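Long-range contacts in glutamate receptor 1 (Adineta vaga, PDB 4IO2), which binds L-glutamate in the two-lobed extracellular ligand-binding domain seen here and probably couples that binding to the opening of an ion channel: residues A[16-20]-A[183-187]; A[105-111]-A[175-181]; A[131-137]-A[156-162]. One frame throughout, in Å; residues are numbered along the deposited sequence. Where two conformers were deposited one is given.

Interaction 1: A[16-20]-A[183-187]; sequences ESVPF and TAEYV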
loop_
_atom_site.group_PDB
_atom_site.type_symbol
_atom_site.label_atom_id
_atom_site.label_comp_id
_atom_site.label_asym_id
_atom_site.label_seq_id
_atom_site.Cartn_x
_atom_site.Cartn_y
_atom_site.Cartn_z
ATOM N N GLU A 16 -9.846 -4.218 -19.870
ATOM C CA GLU A 16 -8.887 -5.146 -20.441
ATOM C C GLU A 16 -7.448 -4.759 -20.086
ATOM O O GLU A 16 -7.017 -3.637 -20.335
ATOM C CB GLU A 16 -9.077 -5.222 -21.971
ATOM C CG GLU A 16 -8.165 -6.242 -22.653
ATOM C CD GLU A 16 -8.417 -6.440 -24.126
ATOM O OE1 GLU A 16 -9.333 -5.794 -24.672
ATOM O OE2 GLU A 16 -7.682 -7.248 -24.757
ATOM N N SER A 17 -6.691 -5.738 -19.597
ATOM C CA SER A 17 -5.284 -5.555 -19.253
ATOM C C SER A 17 -4.732 -6.924 -18.874
ATOM O O SER A 17 -5.020 -7.414 -17.786
ATOM C CB SER A 17 -5.122 -4.626 -18.072
ATOM O OG SER A 17 -3.751 -4.427 -17.843
ATOM N N VAL A 18 -3.971 -7.568 -19.755
ATOM C CA VAL A 18 -3.432 -8.864 -19.445
ATOM C C VAL A 18 -2.366 -8.768 -18.399
ATOM O O VAL A 18 -1.532 -7.884 -18.449
ATOM C CB VAL A 18 -2.930 -9.647 -20.701
ATOM C CG1 VAL A 18 -4.016 -9.748 -21.732
ATOM C CG2 VAL A 18 -1.663 -9.013 -21.359
ATOM N N PRO A 19 -2.353 -9.710 -17.421
ATOM C CA PRO A 19 -3.221 -10.857 -17.120
ATOM C C PRO A 19 -4.225 -10.568 -15.985
ATOM O O PRO A 19 -4.715 -11.502 -15.345
ATOM C CB PRO A 19 -2.202 -11.907 -16.703
ATOM C CG PRO A 19 -1.267 -11.064 -15.818
ATOM C CD PRO A 19 -1.186 -9.712 -16.516
ATOM N N PHE A 20 -4.526 -9.289 -15.740
ATOM C CA PHE A 20 -5.584 -8.899 -14.812
ATOM C C PHE A 20 -6.949 -9.265 -15.367
ATOM O O PHE A 20 -7.727 -9.980 -14.688
ATOM C CB PHE A 20 -5.508 -7.403 -14.517
ATOM C CG PHE A 20 -4.468 -7.024 -13.465
ATOM C CD1 PHE A 20 -4.637 -7.424 -12.156
ATOM C CD2 PHE A 20 -3.320 -6.342 -13.807
ATOM C CE1 PHE A 20 -3.696 -7.075 -11.177
ATOM C CE2 PHE A 20 -2.362 -5.986 -12.852
ATOM C CZ PHE A 20 -2.561 -6.362 -11.542
ATOM N N THR A 183 2.253 -5.485 -14.941
ATOM C CA THR A 183 1.926 -5.779 -16.332
ATOM C C THR A 183 3.140 -5.548 -17.278
ATOM O O THR A 183 3.262 -6.246 -18.290
ATOM C CB THR A 183 0.693 -4.970 -16.811
ATOM O OG1 THR A 183 0.883 -3.562 -16.531
ATOM C CG2 THR A 183 -0.592 -5.506 -16.146
ATOM N N ALA A 184 4.019 -4.585 -16.965
ATOM C CA ALA A 184 5.203 -4.342 -17.808
ATOM C C ALA A 184 6.092 -5.590 -17.785
ATOM O O ALA A 184 6.588 -6.024 -18.822
ATOM C CB ALA A 184 5.996 -3.140 -17.285
ATOM N N GLU A 185 6.291 -6.162 -16.598
ATOM C CA GLU A 185 7.085 -7.391 -16.488
ATOM C C GLU A 185 6.377 -8.514 -17.252
ATOM O O GLU A 185 7.004 -9.282 -17.978
ATOM C CB GLU A 185 7.198 -7.805 -15.025
ATOM C CG GLU A 185 8.185 -6.979 -14.217
ATOM C CD GLU A 185 8.150 -7.308 -12.709
ATOM O OE1 GLU A 185 7.268 -8.106 -12.244
ATOM O OE2 GLU A 185 9.029 -6.786 -11.972
ATOM N N TYR A 186 5.073 -8.665 -17.056
ATOM C CA TYR A 186 4.368 -9.743 -17.719
ATOM C C TYR A 186 4.539 -9.660 -19.236
ATOM O O TYR A 186 4.845 -10.664 -19.894
ATOM C CB TYR A 186 2.886 -9.734 -17.336
ATOM C CG TYR A 186 2.112 -10.838 -18.005
ATOM C CD1 TYR A 186 2.091 -12.127 -17.483
ATOM C CD2 TYR A 186 1.402 -10.595 -19.158
ATOM C CE1 TYR A 186 1.400 -13.151 -18.139
ATOM C CE2 TYR A 186 0.734 -11.599 -19.820
ATOM C CZ TYR A 186 0.724 -12.859 -19.318
ATOM O OH TYR A 186 0.009 -13.839 -20.007
ATOM N N VAL A 187 4.265 -8.499 -19.804
ATOM C CA VAL A 187 4.249 -8.345 -21.246
ATOM C C VAL A 187 5.643 -8.506 -21.836
ATOM O O VAL A 187 5.829 -9.164 -22.862
ATOM C CB VAL A 187 3.597 -7.006 -21.605
ATOM C CG1 VAL A 187 3.885 -6.638 -23.027
ATOM C CG2 VAL A 187 2.065 -7.091 -21.296
#
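Start with T183, which has the largest area covered in this contact. Its CB points at the loop 16-20, and its methyl CG2 sits in the curve of that loop, 3.4 Å from V18 O, 3.7 Å from S17 OG and 3.7 Å from F20 CD2, where it meets the edge of the phenyl ring. The curve comes from the peptide before P19, which is cis: V18 and P19 form the middle of a type VIa turn, closed by a weak hydrogen bond from F20 N to S17 O (2.8 Å). One helical turn after T183, Y186 presents a ring face to the proline. P19 CG stands 4.0 Å from the ring centroid and only 14° off its normal, a good CH-pi contact, while P19 CD lies 3.8 Å from Y186 CG. V18 completes the patch, with its CG2 3.8 Å from Y186 CE2 and 4.2 Å from V187 CG2. No hydrogen bond crosses between the segments, so the match is one of shape and apolar surface. This chain is the receptor's ligand-binding domain, a bilobed member of the periplasmic binding protein superfamily, and here a loop of one lobe packs on a helix of the other, close to the bound glutamate, consistent with a cleft closed around its ligand. S17 OG hydrogen-bonds to D85 of the glutamate site, and F20 makes edge-to-face contacts with Y40 and F242. The loop, between strands 9-14 and 22-25 in sequence, faces helix 181-190, where V187 touches Y166 of helix 162-170 and A184 touches L197 of strand 195-198.

Interaction 2: A[105-111]-A[175-181]; sequences NSMRILM and DVSFMDI. With GLU (glutamic acid), chain E.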
loop_
_atom_site.group_PDB
_atom_site.type_symbol
_atom_site.label_atom_id
_atom_site.label_comp_id
_atom_site.label_asym_id
_atom_site.label_seq_id
_atom_site.Cartn_x
_atom_site.Cartn_y
_atom_site.Cartn_z
ATOM N N ASN A 105 2.137 -0.962 -6.226
ATOM C CA ASN A 105 2.426 -0.647 -7.615
ATOM C C ASN A 105 3.536 0.353 -7.673
ATOM O O ASN A 105 3.822 1.066 -6.700
ATOM C CB ASN A 105 1.170 -0.074 -8.324
ATOM C CG ASN A 105 1.389 0.151 -9.811
ATOM O OD1 ASN A 105 1.756 -0.763 -10.535
ATOM N ND2 ASN A 105 1.163 1.382 -10.270
ATOM N N SER A 106 4.139 0.409 -8.850
ATOM C CA SER A 106 5.102 1.446 -9.212
ATOM C C SER A 106 5.212 1.356 -10.740
ATOM O O SER A 106 4.635 0.451 -11.373
ATOM C CB SER A 106 6.449 1.223 -8.552
ATOM O OG SER A 106 6.941 -0.049 -8.932
ATOM N N MET A 107 5.880 2.327 -11.338
ATOM C CA MET A 107 6.049 2.350 -12.794
ATOM C C MET A 107 7.485 2.117 -13.170
ATOM O O MET A 107 8.396 2.346 -12.368
ATOM C CB MET A 107 5.550 3.661 -13.440
ATOM C CG MET A 107 4.080 3.901 -13.223
ATOM S SD MET A 107 3.465 5.297 -14.198
ATOM C CE MET A 107 3.998 6.673 -13.220
ATOM N N ARG A 108 7.658 1.606 -14.390
ATOM C CA ARG A 108 8.956 1.456 -15.011
ATOM C C ARG A 108 8.984 2.086 -16.366
ATOM O O ARG A 108 7.963 2.338 -16.967
ATOM C CB ARG A 108 9.388 -0.006 -15.077
ATOM C CG ARG A 108 9.613 -0.550 -13.632
ATOM C CD ARG A 108 10.645 -1.565 -13.453
ATOM N NE ARG A 108 11.945 -1.132 -13.917
ATOM C CZ ARG A 108 12.887 -2.005 -14.195
ATOM N NH1 ARG A 108 12.601 -3.314 -14.072
ATOM N NH2 ARG A 108 14.060 -1.583 -14.638
ATOM N N ILE A 109 10.194 2.408 -16.815
ATOM C CA ILE A 109 10.406 2.851 -18.163
ATOM C C ILE A 109 10.483 1.646 -19.126
ATOM O O ILE A 109 11.270 0.730 -18.904
ATOM C CB ILE A 109 11.686 3.671 -18.248
ATOM C CG1 ILE A 109 11.604 4.911 -17.336
ATOM C CG2 ILE A 109 11.944 4.064 -19.717
ATOM C CD1 ILE A 109 12.928 5.620 -17.072
ATOM N N LEU A 110 9.648 1.680 -20.173
ATOM C CA LEU A 110 9.540 0.646 -21.241
ATOM C C LEU A 110 10.246 1.178 -22.483
ATOM O O LEU A 110 10.026 2.307 -22.878
ATOM C CB LEU A 110 8.054 0.390 -21.560
ATOM C CG LEU A 110 7.744 -0.660 -22.639
ATOM C CD1 LEU A 110 8.118 -2.025 -22.188
ATOM C CD2 LEU A 110 6.232 -0.639 -23.025
ATOM N N MET A 111 10.999 0.302 -23.151
ATOM C CA MET A 111 11.775 0.719 -24.325
ATOM C C MET A 111 12.138 -0.496 -25.164
ATOM O O MET A 111 11.975 -1.630 -24.714
ATOM C CB MET A 111 13.065 1.397 -23.864
ATOM C CG MET A 111 14.081 0.481 -23.149
ATOM S SD MET A 111 15.588 1.394 -22.685
ATOM C CE MET A 111 16.764 0.080 -22.374
ATOM N N ASP A 175 10.997 6.580 -28.119
ATOM C CA ASP A 175 12.096 5.822 -27.507
ATOM C C ASP A 175 11.715 5.204 -26.179
ATOM O O ASP A 175 12.318 4.204 -25.789
ATOM C CB ASP A 175 13.323 6.729 -27.322
ATOM C CG ASP A 175 13.933 7.177 -28.642
ATOM O OD1 ASP A 175 13.989 6.346 -29.580
ATOM O OD2 ASP A 175 14.252 8.388 -28.712
ATOM N N VAL A 176 10.750 5.795 -25.457
ATOM C CA VAL A 176 10.360 5.287 -24.148
ATOM C C VAL A 176 8.874 5.510 -23.948
ATOM O O VAL A 176 8.257 6.386 -24.553
ATOM C CB VAL A 176 11.119 5.962 -22.986
ATOM C CG1 VAL A 176 12.603 5.692 -23.039
ATOM C CG2 VAL A 176 10.850 7.480 -22.986
ATOM N N SER A 177 8.286 4.702 -23.068
ATOM C CA SER A 177 7.013 5.052 -22.426
ATOM C C SER A 177 7.092 4.611 -20.964
ATOM O O SER A 177 8.157 4.163 -20.503
ATOM C CB SER A 177 5.844 4.383 -23.148
ATOM O OG SER A 177 4.586 4.894 -22.674
ATOM N N PHE A 178 5.990 4.800 -20.209
ATOM C CA PHE A 178 5.903 4.386 -18.808
ATOM C C PHE A 178 4.835 3.307 -18.735
ATOM O O PHE A 178 3.837 3.348 -19.477
ATOM C CB PHE A 178 5.384 5.531 -17.920
ATOM C CG PHE A 178 6.247 6.771 -17.861
ATOM C CD1 PHE A 178 7.572 6.749 -18.237
ATOM C CD2 PHE A 178 5.703 7.969 -17.404
ATOM C CE1 PHE A 178 8.337 7.896 -18.170
ATOM C CE2 PHE A 178 6.465 9.103 -17.307
ATOM C CZ PHE A 178 7.784 9.065 -17.705
ATOM N N MET A 179 5.020 2.366 -17.834
ATOM C CA MET A 179 4.064 1.268 -17.649
ATOM C C MET A 179 4.162 0.738 -16.237
ATOM O O MET A 179 5.233 0.675 -15.661
ATOM C CB MET A 179 4.325 0.188 -18.676
ATOM C CG MET A 179 3.286 -0.887 -18.683
ATOM S SD MET A 179 3.596 -2.048 -20.082
ATOM C CE MET A 179 2.161 -3.135 -19.896
ATOM N N ASP A 180 3.022 0.431 -15.636
ATOM C CA ASP A 180 3.006 -0.212 -14.329
ATOM C C ASP A 180 3.889 -1.447 -14.326
ATOM O O ASP A 180 3.905 -2.219 -15.282
ATOM C CB ASP A 180 1.612 -0.671 -13.968
ATOM C CG ASP A 180 0.636 0.453 -13.679
ATOM O OD1 ASP A 180 1.068 1.588 -13.314
ATOM O OD2 ASP A 180 -0.571 0.125 -13.765
ATOM N N ILE A 181 4.559 -1.686 -13.207
ATOM C CA ILE A 181 5.572 -2.729 -13.167
ATOM C C ILE A 181 5.018 -4.136 -13.345
ATOM O O ILE A 181 5.662 -4.967 -14.000
ATOM C CB ILE A 181 6.404 -2.636 -11.845
ATOM C CG1 ILE A 181 7.609 -3.566 -11.874
ATOM C CG2 ILE A 181 5.523 -2.867 -10.587
ATOM C CD1 ILE A 181 8.552 -3.316 -10.685
HETATM N N GLU E . -2.751 1.777 -13.426
HETATM C CA GLU E . -2.794 2.830 -14.445
HETATM C C GLU E . -3.900 3.831 -14.122
HETATM O O GLU E . -4.761 3.529 -13.256
HETATM C CB GLU E . -3.013 2.275 -15.855
HETATM C CG GLU E . -1.985 1.250 -16.347
HETATM C CD GLU E . -0.589 1.798 -16.636
HETATM O OE1 GLU E . -0.414 3.015 -16.592
HETATM O OE2 GLU E . 0.311 0.989 -16.984
HETATM O OXT GLU E . -3.906 4.931 -14.723
#
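D175 leads in by loop, its carboxylate held by salt bridges to R132 and R112. V176 follows, resting CG1 3.8 Å from I109 CG2. S177 pairs with L110 in the antiparallel ladder (S177 N to L110 O 3.0 Å, L110 N to S177 O 2.9 Å), while the serine hydroxyl pairs with G134 O. F178 faces I109 across a non-hydrogen-bonded pair; its CB also meets M107 SD at 4.2 Å, and its ring is edge-to-face with F202. The N-to-C directions of strand segments 105-111 and 177-180 lie 147° apart; their ladder, in one of the two lobes of the binding-protein fold, delivers M179 and D180 to the glutamate pocket. M179 pairs with R108 (R108 N to M179 O 2.9 Å, M179 N to R108 O 3.1 Å) and turns its SD to L110 CD2, 4.2 Å away. D180 then meets the ligand twice: D180 N donates to glutamate OE2 (3.1 Å), and D180 OD2 accepts from the ligand's amino N (2.8 Å). Its OD1 takes a hydrogen bond from N105 ND2 (3.1 Å). I181, opening the helix, sends its N to S106 O (2.8 Å) and packs CD1 3.9 Å from R108 CD.

Interaction 3: A[131-137]-A[156-162]; sequences NRIGIRI and FYPLKSR. With GLU (glutamic acid), chain E.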
loop_
_atom_site.group_PDB
_atom_site.type_symbol
_atom_site.label_atom_id
_atom_site.label_comp_id
_atom_site.label_asym_id
_atom_site.label_seq_id
_atom_site.Cartn_x
_atom_site.Cartn_y
_atom_site.Cartn_z
ATOM N N ASN A 131 8.805 14.867 -27.399
ATOM C CA ASN A 131 7.980 14.098 -28.327
ATOM C C ASN A 131 8.464 12.672 -28.644
ATOM O O ASN A 131 7.841 11.939 -29.449
ATOM C CB ASN A 131 7.795 14.784 -29.616
ATOM C CG ASN A 131 6.570 14.300 -30.343
ATOM O OD1 ASN A 131 5.513 14.157 -29.773
ATOM N ND2 ASN A 131 6.691 14.159 -31.616
ATOM N N ARG A 132 9.608 12.287 -28.067
ATOM C CA ARG A 132 9.982 10.884 -28.126
ATOM C C ARG A 132 9.699 10.102 -26.849
ATOM O O ARG A 132 10.057 8.920 -26.732
ATOM C CB ARG A 132 11.424 10.766 -28.581
ATOM C CG ARG A 132 11.561 11.325 -30.037
ATOM C CD ARG A 132 12.790 10.935 -30.850
ATOM N NE ARG A 132 12.896 9.480 -30.973
ATOM C CZ ARG A 132 12.354 8.715 -31.925
ATOM N NH1 ARG A 132 11.659 9.200 -32.918
ATOM N NH2 ARG A 132 12.502 7.402 -31.839
ATOM N N ILE A 133 9.028 10.784 -25.918
ATOM C CA ILE A 133 8.436 10.100 -24.775
ATOM C C ILE A 133 6.922 9.867 -25.005
ATOM O O ILE A 133 6.170 10.817 -25.039
ATOM C CB ILE A 133 8.691 10.935 -23.504
ATOM C CG1 ILE A 133 10.194 11.244 -23.340
ATOM C CG2 ILE A 133 8.102 10.220 -22.266
ATOM C CD1 ILE A 133 10.456 12.299 -22.316
ATOM N N GLY A 134 6.482 8.616 -25.207
ATOM C CA GLY A 134 5.065 8.319 -25.425
ATOM C C GLY A 134 4.347 8.104 -24.095
ATOM O O GLY A 134 4.878 7.476 -23.190
ATOM N N ILE A 135 3.175 8.711 -23.965
ATOM C CA ILE A 135 2.372 8.574 -22.764
ATOM C C ILE A 135 0.923 8.247 -23.127
ATOM O O ILE A 135 0.307 8.927 -23.907
ATOM C CB ILE A 135 2.424 9.864 -21.906
ATOM C CG1 ILE A 135 3.851 10.175 -21.387
ATOM C CG2 ILE A 135 1.393 9.779 -20.739
ATOM C CD1 ILE A 135 4.381 9.324 -20.303
ATOM N N ARG A 136 0.381 7.185 -22.529
ATOM C CA ARG A 136 -1.038 6.852 -22.665
ATOM C C ARG A 136 -1.926 7.841 -21.914
ATOM O O ARG A 136 -1.860 8.002 -20.689
ATOM C CB ARG A 136 -1.304 5.428 -22.192
ATOM C CG ARG A 136 -0.713 4.367 -23.097
ATOM C CD ARG A 136 -0.771 2.996 -22.438
ATOM N NE ARG A 136 0.225 2.922 -21.354
ATOM C CZ ARG A 136 0.156 2.184 -20.276
ATOM N NH1 ARG A 136 -0.951 1.459 -20.035
ATOM N NH2 ARG A 136 1.174 2.149 -19.437
ATOM N N ILE A 137 -2.746 8.534 -22.681
ATOM C CA ILE A 137 -3.676 9.496 -22.128
ATOM C C ILE A 137 -4.594 8.828 -21.083
ATOM O O ILE A 137 -5.044 7.701 -21.251
ATOM C CB ILE A 137 -4.492 10.110 -23.303
ATOM C CG1 ILE A 137 -3.607 10.932 -24.268
ATOM C CG2 ILE A 137 -5.669 10.877 -22.782
ATOM C CD1 ILE A 137 -3.039 12.148 -23.683
ATOM N N PHE A 156 4.268 15.474 -24.496
ATOM C CA PHE A 156 4.622 14.079 -24.772
ATOM C C PHE A 156 3.998 13.642 -26.093
ATOM O O PHE A 156 3.143 14.314 -26.580
ATOM C CB PHE A 156 4.132 13.179 -23.659
ATOM C CG PHE A 156 2.670 13.322 -23.344
ATOM C CD1 PHE A 156 1.736 12.598 -24.040
ATOM C CD2 PHE A 156 2.266 14.109 -22.314
ATOM C CE1 PHE A 156 0.379 12.659 -23.676
ATOM C CE2 PHE A 156 0.913 14.205 -21.973
ATOM C CZ PHE A 156 -0.018 13.526 -22.669
ATOM N N TYR A 157 4.422 12.490 -26.643
ATOM C CA TYR A 157 3.715 11.847 -27.774
ATOM C C TYR A 157 2.492 11.084 -27.244
ATOM O O TYR A 157 2.651 10.184 -26.432
ATOM C CB TYR A 157 4.657 10.840 -28.481
ATOM C CG TYR A 157 4.076 10.263 -29.746
ATOM C CD1 TYR A 157 3.348 9.094 -29.724
ATOM C CD2 TYR A 157 4.332 10.843 -30.978
ATOM C CE1 TYR A 157 2.814 8.560 -30.865
ATOM C CE2 TYR A 157 3.790 10.311 -32.140
ATOM C CZ TYR A 157 3.066 9.164 -32.079
ATOM O OH TYR A 157 2.563 8.631 -33.239
ATOM N N PRO A 158 1.282 11.442 -27.729
ATOM C CA PRO A 158 0.062 10.864 -27.091
ATOM C C PRO A 158 -0.239 9.442 -27.582
ATOM O O PRO A 158 -0.129 9.163 -28.777
ATOM C CB PRO A 158 -1.030 11.834 -27.514
ATOM C CG PRO A 158 -0.498 12.373 -28.912
ATOM C CD PRO A 158 0.994 12.497 -28.732
ATOM N N LEU A 159 -0.609 8.546 -26.676
ATOM C CA LEU A 159 -0.948 7.154 -27.031
ATOM C C LEU A 159 -2.365 6.834 -26.545
ATOM O O LEU A 159 -2.735 7.196 -25.421
ATOM C CB LEU A 159 0.034 6.182 -26.412
ATOM C CG LEU A 159 1.520 6.416 -26.762
ATOM C CD1 LEU A 159 2.424 5.703 -25.716
ATOM C CD2 LEU A 159 1.786 6.001 -28.203
ATOM N N LYS A 160 -3.120 6.141 -27.390
ATOM C CA LYS A 160 -4.508 5.813 -27.088
ATOM C C LYS A 160 -4.702 4.445 -26.423
ATOM O O LYS A 160 -5.789 4.118 -25.954
ATOM C CB LYS A 160 -5.337 5.839 -28.365
ATOM C CG LYS A 160 -5.372 7.195 -29.035
ATOM C CD LYS A 160 -6.236 7.196 -30.295
ATOM C CE LYS A 160 -6.363 8.610 -30.876
ATOM N NZ LYS A 160 -7.302 8.688 -32.014
ATOM N N SER A 161 -3.652 3.643 -26.382
ATOM C CA SER A 161 -3.779 2.246 -25.924
ATOM C C SER A 161 -2.430 1.616 -25.702
ATOM O O SER A 161 -1.423 2.173 -26.132
ATOM C CB SER A 161 -4.486 1.410 -26.978
ATOM O OG SER A 161 -3.662 1.312 -28.130
ATOM N N ARG A 162 -2.405 0.491 -24.978
ATOM C CA ARG A 162 -1.185 -0.287 -24.886
ATOM C C ARG A 162 -0.663 -0.709 -26.264
ATOM O O ARG A 162 0.527 -0.628 -26.540
ATOM C CB ARG A 162 -1.392 -1.496 -23.986
ATOM C CG ARG A 162 -1.572 -1.112 -22.533
ATOM C CD ARG A 162 -1.642 -2.340 -21.647
ATOM N NE ARG A 162 -1.889 -1.993 -20.249
ATOM C CZ ARG A 162 -3.076 -1.832 -19.670
ATOM N NH1 ARG A 162 -4.207 -2.037 -20.315
ATOM N NH2 ARG A 162 -3.100 -1.466 -18.405
HETATM N N GLU E . -2.751 1.777 -13.426
HETATM C CA GLU E . -2.794 2.830 -14.445
HETATM C C GLU E . -3.900 3.831 -14.122
HETATM O O GLU E . -4.761 3.529 -13.256
HETATM C CB GLU E . -3.013 2.275 -15.855
HETATM C CG GLU E . -1.985 1.250 -16.347
HETATM C CD GLU E . -0.589 1.798 -16.636
HETATM O OE1 GLU E . -0.414 3.015 -16.592
HETATM O OE2 GLU E . 0.311 0.989 -16.984
HETATM O OXT GLU E . -3.906 4.931 -14.723
HETATM O O HOH W 1 3.823 15.938 -28.936
HETATM O O HOH W 2 -4.834 6.318 -23.617
#
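Four backbone hydrogen bonds zip these parallel strands. Y157 N gives to I133 O, I135 N to Y157 O and L159 N to I135 O, each at 2.9 Å, and I137 N gives to L159 O at 3.0 Å. L159 O also accepts from a water (2.9 Å) that donates to I137 O (2.7 Å); another water links N131 OD1 (2.6 Å) and F156 O (2.9 Å). G134 O takes its bond from the hydroxyl of S177, and R136 O from T139. Strands 134-136 and 157-159 with helix 140-148 between them make a beta-alpha-beta crossover, and I135 CB sits over one face of the F156 ring, 3.9 Å from its centroid in a CH-pi contact. R136, ending strand 134-136, and R162, past strand 157-159, turn their polar ends to the pocket. R136 NH2 donates to glutamate OE2 (2.8 Å) and also to F178 O. R136 NH1 stands over the R162 guanidinium, 3.6 Å from R162 NE, two like charges close together; R162 NH2 is hydrogen-bonded to Y67 OH, and its ion pair with D85 is long and weak. S161 OG caps the next helix at E164 N, whereas the buried S161 N has no partner in the model.

Reading from the N terminus, the chain passes 16-20, 105-111 and 131-137, then meets their partners in reverse order: 156-162, 175-181 and 183-187. The three contacts are therefore concentric, and none cross. Interaction 3 closes the shortest loop, around helix 140-148; interaction 2 brings the chain back onto strand 103-112; interaction 1 closes the longest, joining one lobe to the other, whereas interactions 2 and 3 both lie within a single lobe. They also touch directly. Interactions 2 and 3 are joined through a hydrogen bond and a salt bridge, M179 packs on A184 of interaction 1, and R162 lies against E16 and S17. Interactions 2 and 3 both reach the bound glutamate.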